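Mandelate racemase/muconate lactonizing enzyme family protein (Sulfitobacter sp. NAS-14.1, PDB 3T4W) probably works as an enolase-superfamily lyase that removes a proton beside a substrate carboxylate, although its substrate is not clear. Local coordinates at residues L367-I372 with G388-E393; L28-T33 with I46-T51; L243-A248 with A273-V278. All blocks are in the same frame, centred on the assembly; numbering follows the deposited sequence.

Interaction 1 of 3, residues L367-I372 with G388-E393; sequences LIKSTI and GLEVDE
Leu367 and Asp392 meet through their backbones, Asp392 N giving Leu367 O a nearly straight hydrogen bond of 3.0 Å whose donor stands above the carbonyl plane; beyond it a type I' turn from Ile368 to Thr371 folds up against the 388-393 segment. Thr371 carries most of the side-chain polar contact. Its OG1 sits between the backbone N and the carbonyl carbon (chi1 53°), which brings the hydroxyl back to Ile368 O at 2.9 Å, in the carbonyl plane. The same carbonyl also accepts from Thr371 N, and Thr371 OG1 in turn receives a weak bond from Glu390 N at 3.5 Å. The methyl CG2 lies against Glu390 CB at 3.7 Å, a small hydroxyl-and-methyl residue serving both needs. A valine in its place would probably leave Glu390 N without this weak acceptor and Ile368 O held by the turn's backbone bond without the hydroxyl. The turn overlaps the Schellman motif that ends helix 362-367, with Lys369 at positive phi as its C-prime residue, while Asp392 opens helix 393-398 as N-cap, its OD1 bonding Leu395 N. One helix thus closes beside the start of another, within the enolase-like C-terminal part of the chain. On the apolar side, the ends of Ile368 and Ile372 both meet Leu389 CD2, from directions roughly at right angles, Ile372 CD1 at 3.5 Å and Ile368 CD1 at 3.8 Å. Helix 337-349 covers this greasy patch, Ile372 resting on Trp340 and Leu389 on Ala341. On the exposed side the long chain of Lys369 crosses that of Glu390 at about a right angle, aliphatic CD beside OE2, and Lys369 NZ forms a long salt bridge of 4.0 Å with Glu390 OE2.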
# COMPACT_ATOMS: atom_id res chain seq x y z
N LEU A 367 -34.30 25.93 -30.28
CA LEU A 367 -34.55 24.51 -30.47
C LEU A 367 -35.46 23.97 -29.38
O LEU A 367 -36.07 22.91 -29.52
CB LEU A 367 -33.24 23.74 -30.51
CG LEU A 367 -33.40 22.27 -30.88
CD1 LEU A 367 -34.08 22.15 -32.23
CD2 LEU A 367 -32.05 21.56 -30.86
N ILE A 368 -35.55 24.70 -28.27
CA ILE A 368 -36.46 24.33 -27.20
C ILE A 368 -37.37 25.51 -26.84
O ILE A 368 -37.76 25.68 -25.68
CB ILE A 368 -35.70 23.81 -25.96
CG1 ILE A 368 -34.77 24.88 -25.40
CG2 ILE A 368 -34.90 22.56 -26.32
CD1 ILE A 368 -34.22 24.55 -24.02
N LYS A 369 -37.70 26.31 -27.85
CA LYS A 369 -38.54 27.49 -27.69
C LYS A 369 -38.31 28.22 -26.37
O LYS A 369 -39.26 28.68 -25.72
CB LYS A 369 -40.02 27.13 -27.83
CG LYS A 369 -40.40 26.47 -29.13
CD LYS A 369 -41.91 26.34 -29.24
CE LYS A 369 -42.32 25.56 -30.47
NZ LYS A 369 -41.88 24.14 -30.36
N SER A 370 -37.05 28.32 -25.96
CA SER A 370 -36.68 29.08 -24.76
C SER A 370 -37.32 28.58 -23.46
O SER A 370 -37.44 29.35 -22.51
CB SER A 370 -37.01 30.56 -24.96
OG SER A 370 -36.52 31.02 -26.21
N THR A 371 -37.71 27.31 -23.41
CA THR A 371 -38.41 26.78 -22.24
C THR A 371 -37.52 26.68 -21.00
O THR A 371 -38.00 26.80 -19.87
CB THR A 371 -39.07 25.42 -22.52
OG1 THR A 371 -38.10 24.52 -23.06
CG2 THR A 371 -40.23 25.59 -23.50
N ILE A 372 -36.23 26.45 -21.22
CA ILE A 372 -35.27 26.50 -20.14
C ILE A 372 -34.19 27.51 -20.51
O ILE A 372 -33.70 27.51 -21.63
CB ILE A 372 -34.63 25.13 -19.88
CG1 ILE A 372 -35.72 24.09 -19.60
CG2 ILE A 372 -33.67 25.21 -18.73
CD1 ILE A 372 -35.17 22.78 -19.07
N GLY A 388 -39.34 19.39 -19.28
CA GLY A 388 -39.83 20.75 -19.22
C GLY A 388 -39.59 21.51 -20.52
O GLY A 388 -39.51 22.73 -20.53
N LEU A 389 -39.48 20.77 -21.61
CA LEU A 389 -39.13 21.35 -22.90
C LEU A 389 -40.26 21.37 -23.92
O LEU A 389 -41.11 20.49 -23.95
CB LEU A 389 -37.97 20.58 -23.51
CG LEU A 389 -36.74 20.42 -22.64
CD1 LEU A 389 -35.70 19.61 -23.41
CD2 LEU A 389 -36.21 21.79 -22.26
N GLU A 390 -40.24 22.39 -24.77
CA GLU A 390 -40.95 22.35 -26.04
C GLU A 390 -39.92 22.21 -27.14
O GLU A 390 -39.34 23.21 -27.59
CB GLU A 390 -41.76 23.62 -26.26
CG GLU A 390 -43.14 23.66 -25.62
CD GLU A 390 -44.01 24.76 -26.22
OE1 GLU A 390 -44.23 25.78 -25.53
OE2 GLU A 390 -44.45 24.61 -27.38
N VAL A 391 -39.66 20.98 -27.57
CA VAL A 391 -38.72 20.77 -28.66
C VAL A 391 -39.34 21.22 -29.98
O VAL A 391 -40.50 20.93 -30.27
CB VAL A 391 -38.28 19.29 -28.75
CG1 VAL A 391 -37.11 19.14 -29.72
CG2 VAL A 391 -37.88 18.78 -27.39
N ASP A 392 -38.57 21.96 -30.78
CA ASP A 392 -39.06 22.42 -32.07
C ASP A 392 -38.58 21.48 -33.17
O ASP A 392 -37.58 21.73 -33.83
CB ASP A 392 -38.60 23.85 -32.35
CG ASP A 392 -39.22 24.43 -33.62
OD1 ASP A 392 -39.70 23.65 -34.48
OD2 ASP A 392 -39.21 25.67 -33.76
N GLU A 393 -39.32 20.40 -33.37
CA GLU A 393 -38.93 19.38 -34.32
C GLU A 393 -38.74 19.91 -35.74
O GLU A 393 -37.77 19.58 -36.41
CB GLU A 393 -39.93 18.24 -34.34
CG GLU A 393 -39.59 17.17 -35.36
CD GLU A 393 -40.46 15.95 -35.20
OE1 GLU A 393 -41.22 15.89 -34.21
OE2 GLU A 393 -40.38 15.05 -36.06

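Interaction 2 of 3, residues L28-T33 with I46-T51; sequences LEVIVT and ILVKLT
Leu50 CG lies anti to its carbonyl carbon (chi1 -67°), and this sends CD2 across to Leu28, where it meets CB at 3.7 Å. On the opposite face of the sheet Lys49 runs fully extended from a CG turned away from its backbone N (chi1 157°), and so lies alongside Glu29, the two chains pointing the same way with Lys49 CD 4.0 Å from Glu29 OE1. Lys49 NZ and Glu29 OE1, 4.4 Å apart, lie beyond salt-bridge distance and probably attract only weakly. Each has its salt bridge with the helix that covers this face, Glu29 with Arg397 and Lys49 with Glu393, so an acid and a base side by side suit a place facing helix 393-398.

The backbones are joined in antiparallel register by the hydrogen-bonded pairs Glu29-Lys49 and Ile31-Leu47. Glu29 O takes Lys49 N at 2.8 Å, and Ile31 N reaches Leu47 O at 2.8 Å. Beta-branched Val30 and Val48 occupy the non-hydrogen-bonded pair between them, Val30 CG2 and Val48 CG1 4.3 Å apart, compact shapes well matched to an extended backbone. With Leu28 and Leu50 they form the oily face on which helices 69-83 and 110-130 lie, through Phe80 and Leu119. Strand 57-62 extends the hairpin on the far side of 45-52, giving the three-stranded antiparallel meander packed against helices that belongs to the N-terminal capping domain of the enolase superfamily.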
# COMPACT_ATOMS: atom_id res chain seq x y z
N LEU A 28 -39.73 4.98 -32.52
CA LEU A 28 -38.45 5.65 -32.40
C LEU A 28 -38.15 6.45 -33.64
O LEU A 28 -38.19 5.93 -34.76
CB LEU A 28 -37.32 4.64 -32.17
CG LEU A 28 -35.97 5.08 -32.72
CD1 LEU A 28 -35.26 6.00 -31.74
CD2 LEU A 28 -35.10 3.88 -33.07
N GLU A 29 -37.86 7.73 -33.45
CA GLU A 29 -37.35 8.58 -34.53
C GLU A 29 -35.99 9.14 -34.14
O GLU A 29 -35.79 9.60 -33.01
CB GLU A 29 -38.31 9.72 -34.85
CG GLU A 29 -39.33 9.37 -35.93
CD GLU A 29 -40.41 10.43 -36.07
OE1 GLU A 29 -40.06 11.63 -36.06
OE2 GLU A 29 -41.60 10.07 -36.18
N VAL A 30 -35.05 9.08 -35.08
CA VAL A 30 -33.73 9.66 -34.88
C VAL A 30 -33.62 10.92 -35.72
O VAL A 30 -34.00 10.93 -36.89
CB VAL A 30 -32.60 8.69 -35.29
CG1 VAL A 30 -31.27 9.42 -35.38
CG2 VAL A 30 -32.52 7.54 -34.31
N ILE A 31 -33.12 12.00 -35.13
CA ILE A 31 -32.97 13.23 -35.88
C ILE A 31 -31.61 13.84 -35.63
O ILE A 31 -31.27 14.18 -34.50
CB ILE A 31 -34.04 14.27 -35.49
CG1 ILE A 31 -35.44 13.73 -35.77
CG2 ILE A 31 -33.79 15.58 -36.23
CD1 ILE A 31 -36.54 14.60 -35.17
N VAL A 32 -30.82 13.97 -36.69
CA VAL A 32 -29.53 14.62 -36.61
C VAL A 32 -29.63 16.07 -37.10
O VAL A 32 -29.93 16.34 -38.26
CB VAL A 32 -28.48 13.86 -37.44
CG1 VAL A 32 -27.16 14.61 -37.44
CG2 VAL A 32 -28.31 12.46 -36.89
N THR A 33 -29.38 17.01 -36.19
CA THR A 33 -29.48 18.42 -36.52
C THR A 33 -28.12 19.08 -36.37
O THR A 33 -27.32 18.66 -35.54
CB THR A 33 -30.52 19.12 -35.62
OG1 THR A 33 -30.98 20.32 -36.27
CG2 THR A 33 -29.91 19.46 -34.27
N ILE A 46 -27.29 14.56 -31.90
CA ILE A 46 -28.14 13.40 -32.18
C ILE A 46 -29.34 13.34 -31.23
O ILE A 46 -29.21 12.96 -30.05
CB ILE A 46 -27.35 12.09 -32.14
CG1 ILE A 46 -26.17 12.15 -33.11
CG2 ILE A 46 -28.25 10.92 -32.50
CD1 ILE A 46 -25.07 11.14 -32.83
N LEU A 47 -30.51 13.73 -31.74
CA LEU A 47 -31.74 13.65 -30.97
C LEU A 47 -32.48 12.34 -31.27
O LEU A 47 -32.48 11.86 -32.41
CB LEU A 47 -32.66 14.84 -31.28
CG LEU A 47 -32.02 16.23 -31.31
CD1 LEU A 47 -33.01 17.25 -31.83
CD2 LEU A 47 -31.50 16.65 -29.93
N VAL A 48 -33.08 11.77 -30.24
CA VAL A 48 -34.00 10.66 -30.39
C VAL A 48 -35.35 11.12 -29.87
O VAL A 48 -35.43 11.80 -28.84
CB VAL A 48 -33.55 9.40 -29.62
CG1 VAL A 48 -32.27 8.82 -30.22
CG2 VAL A 48 -33.37 9.70 -28.13
N LYS A 49 -36.40 10.77 -30.59
CA LYS A 49 -37.75 11.10 -30.15
C LYS A 49 -38.50 9.80 -29.95
O LYS A 49 -38.70 9.05 -30.89
CB LYS A 49 -38.45 11.96 -31.19
CG LYS A 49 -39.96 11.91 -31.11
CD LYS A 49 -40.58 12.68 -32.26
CE LYS A 49 -42.08 12.80 -32.07
NZ LYS A 49 -42.71 13.61 -33.16
N LEU A 50 -38.89 9.53 -28.71
CA LEU A 50 -39.64 8.31 -28.43
C LEU A 50 -41.12 8.57 -28.18
O LEU A 50 -41.50 9.62 -27.67
CB LEU A 50 -39.00 7.52 -27.28
CG LEU A 50 -37.62 6.94 -27.60
CD1 LEU A 50 -37.05 6.24 -26.38
CD2 LEU A 50 -37.64 5.99 -28.79
N THR A 51 -41.94 7.61 -28.57
CA THR A 51 -43.38 7.68 -28.36
C THR A 51 -43.86 6.33 -27.83
O THR A 51 -43.48 5.28 -28.35
CB THR A 51 -44.11 7.99 -29.67
OG1 THR A 51 -43.48 9.10 -30.33
CG2 THR A 51 -45.59 8.32 -29.41

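Interaction 3 of 3, residues L243-A248 with A273-V278; sequences LGNAIA and AVPIPV
Ile276 reaches across to the last turn of helix 237-247, and its chain can be traced outward from a CB that points toward that turn. CG2 branches off and stays back, whereas CG1, anti to the carbonyl carbon, carries the chain forward. At the tip, CD1 comes in obliquely beside the carbonyl oxygen of Gly244, with Ala248 CB at 4.2 Å and Ile247 CG1 at 4.4 Å. Isoleucine suits the place because its single CG1-CD1 arm extends to the helix. Gly244 suits it equally: any CB there would point toward the loop and run into Val274 CG1, which stands 4.3 Å from Gly244 CA. Beside this, the puckered Pro275 ring sets CG 3.9 Å from Ala248 CB, and Asn245 OD1 comes to 3.6 Å from Pro275 CD, the two side chains at about a right angle. No hydrogen bond crosses the contact. Pro275 also packs on Asn245 of a second subunit. Within the chain, the contact joins the C-terminal end of helix 237-247 to the loop between helix 264-273 and strand 278-280, helix and strand units of the enolase-superfamily beta/alpha barrel, with Ile276 resting on Tyr255 of the parallel neighbouring strand 254-256.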
# COMPACT_ATOMS: atom_id res chain seq x y z
N LEU A 243 2.56 21.72 -16.68
CA LEU A 243 1.57 22.76 -16.96
C LEU A 243 0.82 23.16 -15.69
O LEU A 243 0.72 24.34 -15.37
CB LEU A 243 0.59 22.32 -18.05
CG LEU A 243 -0.51 23.31 -18.45
CD1 LEU A 243 0.08 24.61 -18.96
CD2 LEU A 243 -1.44 22.71 -19.50
N GLY A 244 0.31 22.17 -14.98
CA GLY A 244 -0.45 22.41 -13.76
C GLY A 244 0.27 23.27 -12.75
O GLY A 244 -0.31 24.18 -12.17
N ASN A 245 1.55 23.00 -12.55
CA ASN A 245 2.33 23.77 -11.60
C ASN A 245 2.58 25.20 -12.06
O ASN A 245 2.84 26.09 -11.24
CB ASN A 245 3.66 23.07 -11.30
CG ASN A 245 3.50 21.89 -10.37
OD1 ASN A 245 2.70 21.94 -9.42
ND2 ASN A 245 4.25 20.83 -10.63
N ALA A 246 2.51 25.41 -13.37
CA ALA A 246 2.77 26.73 -13.93
C ALA A 246 1.56 27.65 -13.80
O ALA A 246 1.72 28.86 -13.66
CB ALA A 246 3.22 26.62 -15.38
N ILE A 247 0.36 27.08 -13.84
CA ILE A 247 -0.86 27.88 -13.71
C ILE A 247 -1.44 27.90 -12.28
O ILE A 247 -2.43 28.59 -12.00
CB ILE A 247 -1.95 27.42 -14.69
CG1 ILE A 247 -2.39 26.00 -14.34
CG2 ILE A 247 -1.46 27.53 -16.13
CD1 ILE A 247 -3.32 25.39 -15.36
N ALA A 248 -0.82 27.15 -11.38
CA ALA A 248 -1.31 27.06 -10.00
C ALA A 248 -1.37 28.42 -9.29
O ALA A 248 -2.27 28.66 -8.48
CB ALA A 248 -0.49 26.07 -9.20
N ALA A 273 0.41 15.56 -7.73
CA ALA A 273 1.62 16.34 -7.96
C ALA A 273 1.37 17.84 -8.19
O ALA A 273 2.32 18.62 -8.26
CB ALA A 273 2.43 15.74 -9.11
N VAL A 274 0.10 18.21 -8.32
CA VAL A 274 -0.28 19.59 -8.57
C VAL A 274 -1.27 20.04 -7.50
O VAL A 274 -2.00 19.22 -6.94
CB VAL A 274 -0.94 19.77 -9.98
CG1 VAL A 274 -0.09 19.12 -11.08
CG2 VAL A 274 -2.36 19.21 -10.00
N PRO A 275 -1.29 21.34 -7.18
CA PRO A 275 -2.22 21.86 -6.17
C PRO A 275 -3.66 22.00 -6.67
O PRO A 275 -4.55 22.12 -5.84
CB PRO A 275 -1.66 23.26 -5.85
CG PRO A 275 -0.30 23.30 -6.47
CD PRO A 275 -0.35 22.38 -7.64
N ILE A 276 -3.87 21.98 -7.99
CA ILE A 276 -5.22 22.19 -8.53
C ILE A 276 -6.10 20.94 -8.45
O ILE A 276 -5.65 19.83 -8.74
CB ILE A 276 -5.19 22.66 -10.02
CG1 ILE A 276 -4.10 23.70 -10.25
CG2 ILE A 276 -6.55 23.20 -10.46
CD1 ILE A 276 -2.93 23.15 -11.02
N PRO A 277 -7.36 21.13 -8.04
CA PRO A 277 -8.32 20.02 -8.11
C PRO A 277 -8.44 19.54 -9.55
O PRO A 277 -8.54 20.36 -10.48
CB PRO A 277 -9.63 20.67 -7.67
CG PRO A 277 -9.21 21.85 -6.84
CD PRO A 277 -7.95 22.35 -7.48
N VAL A 278 -8.43 18.23 -9.75
CA VAL A 278 -8.58 17.67 -11.08
C VAL A 278 -10.04 17.32 -11.43
O VAL A 278 -10.74 16.68 -10.64
CB VAL A 278 -7.68 16.44 -11.26
CG1 VAL A 278 -7.81 15.89 -12.66
CG2 VAL A 278 -6.24 16.79 -10.95

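In the fold
Interactions 1 and 2 are neighbours, their centres 14 Å apart, and they touch: Glu393 OE1, at the end of the first, meets Lys49 NZ of the second in a 2.9 Å salt bridge, so helix 393-398 ties the C-terminal part of the chain to the N-terminal sheet. Interaction 3 lies across the chain, its centre about 40 and 41 Å from those of interactions 1 and 2, on the barrel, where it also touches neighbouring subunits. All three are partly buried. Interaction 2 is regular strand pairing with an oily and a charged face; interaction 1 joins loops by scattered polar bonds and an apolar patch; 243-248 with 273-278 relies on packing, without hydrogen bonds across it.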